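Local coordinates for adenylyltransferase and sulfurtransferase uba4 (Chaetomium thermophilum, PDB 6YUB), which probably activates the ubiquitin-like protein Urm1 and the molybdopterin-synthase sulfur carrier by C-terminal adenylylation and then thiolates them, for tRNA thiolation and molybdenum cofactor synthesis, at residues Ser8-Glu11 with Ile12-Ser16; Ile94-Leu97 with Ile98-Asn101. One frame throughout, in Å; residues are numbered along the deposited sequence.

Each contact lies within one helix of the N-terminal ThiF-type adenylyltransferase part of the protein: contact 1 opens helix 9-19, and contact 2 closes helix 89-100, which packs beside strand 105-109, outermost within the chain. Their centres are about 17 Å apart, and the helices meet where Arg14 NH1 reaches Ile100 O and Tyr15 OH reaches Asn101 ND2, both probable hydrogen bonds. Contact 1 is mostly exposed and polar, with a cap and a salt bridge, only Arg14 and Tyr15 being buried. Contact 2 lies deeper, with four buried residues, and relies more on isoleucine side chains and a histidine ring. Residues of another chain reach both.

Contact 1. Residues Ser8-Glu11 with Ile12-Ser16; sequences SKEE and IERYS
The capping box that opens helix 9-19 joins Ser8 to Glu11 and sets Ser8 O to accept from Ile12 N at 3.1 Å. The CG1 arm of Ile12 lies against the same carbonyl. Within the box, Ser8 N gives a nearly straight bond (177°) to the anti lone pair of Glu11 OE1 at 2.8 Å, while the return bond from Glu11 N to Ser8 OG is weak. With CG beside its own backbone N (chi1 -48°), Glu11 sends an extended chain back toward the start of the helix. Its CB meanwhile rests 3.8 Å from Tyr15 CE2, and its carbonyl O accepts from Tyr15 N.

Glu10 and Arg14, one turn apart, run side by side in the same direction, forming a salt bridge of 3.3 Å between Glu10 OE2 and Arg14 NE. The oxygen sits at the guanidinium edge, in its plane, but is itself approached from above the carboxylate, the two planes being 56° apart. A water also links Glu10 OE2 to Arg14 NH2. Arg14 NH1 goes to Ile100 O and NH2 to a polar side chain of another chain, whereas Tyr15 OH meets Asn101 ND2. The buried guanidinium is therefore gripped from several directions, and the Glu10 carboxylate would probably help to balance its charge.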
# COMPACT_ATOMS: atom_id res chain seq x y z
N SER B 8 -11.81 -24.27 -21.16
CA SER B 8 -11.13 -24.82 -22.34
C SER B 8 -9.70 -25.23 -21.95
O SER B 8 -9.21 -24.83 -20.93
CB SER B 8 -11.04 -23.86 -23.53
OG SER B 8 -10.18 -22.83 -23.25
N LYS B 9 -9.03 -26.00 -22.78
CA LYS B 9 -7.67 -26.37 -22.52
C LYS B 9 -6.77 -25.16 -22.35
O LYS B 9 -5.94 -25.23 -21.52
CB LYS B 9 -7.11 -27.25 -23.62
CG LYS B 9 -6.65 -28.61 -23.15
CD LYS B 9 -7.75 -29.34 -22.41
CE LYS B 9 -7.38 -30.76 -22.05
NZ LYS B 9 -7.42 -31.66 -23.23
N GLU B 10 -6.90 -24.08 -23.13
CA GLU B 10 -6.02 -22.86 -23.00
C GLU B 10 -6.27 -22.19 -21.63
O GLU B 10 -5.39 -21.67 -21.00
CB GLU B 10 -6.09 -21.77 -24.16
CG GLU B 10 -6.38 -20.28 -23.80
CD GLU B 10 -5.31 -19.17 -24.25
OE1 GLU B 10 -5.46 -18.53 -25.29
OE2 GLU B 10 -4.31 -18.88 -23.57
N GLU B 11 -7.53 -22.11 -21.26
CA GLU B 11 -7.91 -21.46 -19.95
C GLU B 11 -7.33 -22.27 -18.72
O GLU B 11 -6.86 -21.73 -17.78
CB GLU B 11 -9.43 -21.18 -19.77
CG GLU B 11 -10.06 -20.50 -20.99
CD GLU B 11 -11.60 -20.46 -20.96
OE1 GLU B 11 -12.23 -21.52 -20.86
OE2 GLU B 11 -12.25 -19.40 -21.05
N ILE B 12 -7.39 -23.59 -18.77
CA ILE B 12 -6.81 -24.43 -17.72
C ILE B 12 -5.34 -24.08 -17.51
O ILE B 12 -4.88 -23.88 -16.38
CB ILE B 12 -6.99 -25.92 -18.06
CG1 ILE B 12 -8.46 -26.31 -17.90
CG2 ILE B 12 -6.08 -26.78 -17.19
CD1 ILE B 12 -8.83 -27.62 -18.58
N GLU B 13 -4.58 -23.99 -18.60
CA GLU B 13 -3.16 -23.64 -18.49
C GLU B 13 -2.98 -22.21 -18.02
O GLU B 13 -2.14 -21.93 -17.15
CB GLU B 13 -2.46 -23.85 -19.84
CG GLU B 13 -1.05 -23.28 -19.93
CD GLU B 13 -0.38 -23.60 -21.26
OE1 GLU B 13 -0.91 -24.47 -21.98
OE2 GLU B 13 0.68 -23.00 -21.58
N ARG B 14 -3.75 -21.27 -18.58
CA ARG B 14 -3.56 -19.86 -18.26
C ARG B 14 -3.88 -19.56 -16.80
O ARG B 14 -3.22 -18.71 -16.19
CB ARG B 14 -4.43 -19.01 -19.20
CG ARG B 14 -4.27 -17.51 -19.02
CD ARG B 14 -5.05 -16.73 -20.09
NE ARG B 14 -4.28 -16.52 -21.31
CZ ARG B 14 -3.47 -15.49 -21.51
NH1 ARG B 14 -3.33 -14.55 -20.58
NH2 ARG B 14 -2.81 -15.38 -22.65
N TYR B 15 -4.86 -20.25 -16.22
CA TYR B 15 -5.34 -19.95 -14.87
C TYR B 15 -4.97 -21.03 -13.85
O TYR B 15 -5.49 -21.01 -12.73
CB TYR B 15 -6.86 -19.77 -14.87
CG TYR B 15 -7.35 -18.73 -15.86
CD1 TYR B 15 -6.78 -17.47 -15.90
CD2 TYR B 15 -8.37 -19.02 -16.75
CE1 TYR B 15 -7.23 -16.52 -16.80
CE2 TYR B 15 -8.83 -18.08 -17.66
CZ TYR B 15 -8.24 -16.83 -17.67
OH TYR B 15 -8.68 -15.88 -18.57
N SER B 16 -4.08 -21.96 -14.21
CA SER B 16 -3.79 -23.09 -13.33
C SER B 16 -3.22 -22.63 -11.99
O SER B 16 -3.55 -23.20 -10.94
CB SER B 16 -2.81 -24.04 -14.02
OG SER B 16 -1.65 -23.34 -14.45
O HOH W 1 -2.96 -17.38 -25.04

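Contact 2. Residues Ile94-Leu97 with Ile98-Asn101; sequences ITHL and IEIN
Ile100 folds back over His96, one turn earlier on the same helix. Ile100 CB sits 3.5 Å from Leu97 O. Placed beside the backbone N (chi1 -66°), Ile100 CG1 comes within 3.4 Å of His96 O. The same carbon hangs over one face of the imidazole, offset toward the rim, in a CH-pi contact that puts Ile100 CG1 4.2 Å from the His96 ring centroid. At the tip, Ile100 CD1 reaches the NE2 side of that ring, 3.5 Å from His96 NE2, a nitrogen hydrogen-bonded to Gln51 OE1 of helix 46-56.

At the ring's edge, His96 ND1 donates a weak bond in the ring plane to Glu99 OE1 at 3.3 Å, with the carboxylate turned 73° from the ring. Polar partners at both nitrogens, that at ND1 weak, would help to fix the ring's rotation, and a ring of another chain stacks with it as well. All this belongs to the last turns of helix 89-100, packed against helix 46-56 and strand 105-109, outermost within the chain in the ThiF-family Rossmann-like sheet. On the strand side, Ile94 CG2 touches Ile98 CD1 at 3.6 Å where the two side chains cross obliquely, and both lean on Tyr106. Asn101 is the first residue past the helix, its backbone N still held by Leu97 O at 2.8 Å, while Asn101 ND2 binds Ala54 O.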
# COMPACT_ATOMS: atom_id res chain seq x y z
N ILE B 94 -6.94 -0.76 -23.23
CA ILE B 94 -7.38 -2.05 -23.74
C ILE B 94 -6.29 -2.68 -24.61
O ILE B 94 -6.17 -3.91 -24.67
CB ILE B 94 -8.70 -1.90 -24.52
CG1 ILE B 94 -9.84 -1.63 -23.53
CG2 ILE B 94 -8.98 -3.14 -25.36
CD1 ILE B 94 -11.13 -1.17 -24.18
N THR B 95 -5.48 -1.86 -25.28
CA THR B 95 -4.37 -2.40 -26.05
C THR B 95 -3.43 -3.21 -25.16
O THR B 95 -2.98 -4.30 -25.54
CB THR B 95 -3.59 -1.28 -26.75
OG1 THR B 95 -4.43 -0.66 -27.73
CG2 THR B 95 -2.35 -1.84 -27.43
N HIS B 96 -3.15 -2.71 -23.95
CA HIS B 96 -2.28 -3.41 -23.02
C HIS B 96 -3.00 -4.58 -22.36
O HIS B 96 -2.39 -5.62 -22.10
CB HIS B 96 -1.76 -2.44 -21.96
CG HIS B 96 -0.89 -3.08 -20.92
ND1 HIS B 96 0.27 -3.77 -21.24
CD2 HIS B 96 -1.00 -3.13 -19.57
CE1 HIS B 96 0.82 -4.22 -20.13
NE2 HIS B 96 0.08 -3.84 -19.10
N LEU B 97 -4.29 -4.44 -22.07
CA LEU B 97 -5.04 -5.55 -21.51
C LEU B 97 -5.07 -6.73 -22.48
O LEU B 97 -4.89 -7.88 -22.08
CB LEU B 97 -6.47 -5.11 -21.16
CG LEU B 97 -6.59 -3.97 -20.15
CD1 LEU B 97 -8.06 -3.64 -19.91
CD2 LEU B 97 -5.90 -4.29 -18.84
N ILE B 98 -5.31 -6.45 -23.77
CA ILE B 98 -5.30 -7.51 -24.77
C ILE B 98 -3.95 -8.20 -24.80
O ILE B 98 -3.86 -9.42 -25.01
CB ILE B 98 -5.69 -6.94 -26.15
CG1 ILE B 98 -7.19 -6.61 -26.16
CG2 ILE B 98 -5.33 -7.92 -27.26
CD1 ILE B 98 -7.63 -5.77 -27.33
N GLU B 99 -2.87 -7.44 -24.59
CA GLU B 99 -1.55 -8.06 -24.48
C GLU B 99 -1.48 -9.01 -23.30
O GLU B 99 -0.96 -10.13 -23.43
CB GLU B 99 -0.47 -6.98 -24.35
CG GLU B 99 -0.22 -6.17 -25.61
CD GLU B 99 0.92 -5.18 -25.45
OE1 GLU B 99 1.06 -4.62 -24.34
OE2 GLU B 99 1.67 -4.97 -26.42
N ILE B 100 -2.02 -8.60 -22.15
CA ILE B 100 -1.96 -9.42 -20.95
C ILE B 100 -2.78 -10.69 -21.15
O ILE B 100 -2.35 -11.80 -20.79
CB ILE B 100 -2.46 -8.63 -19.73
CG1 ILE B 100 -1.50 -7.47 -19.42
CG2 ILE B 100 -2.62 -9.55 -18.52
CD1 ILE B 100 -2.02 -6.53 -18.35
N ASN B 101 -3.98 -10.55 -21.70
CA ASN B 101 -4.93 -11.65 -21.81
C ASN B 101 -5.96 -11.32 -22.88
O ASN B 101 -6.82 -10.45 -22.66
CB ASN B 101 -5.61 -11.89 -20.46
CG ASN B 101 -6.39 -13.18 -20.43
OD1 ASN B 101 -6.56 -13.85 -21.46
ND2 ASN B 101 -6.88 -13.55 -19.25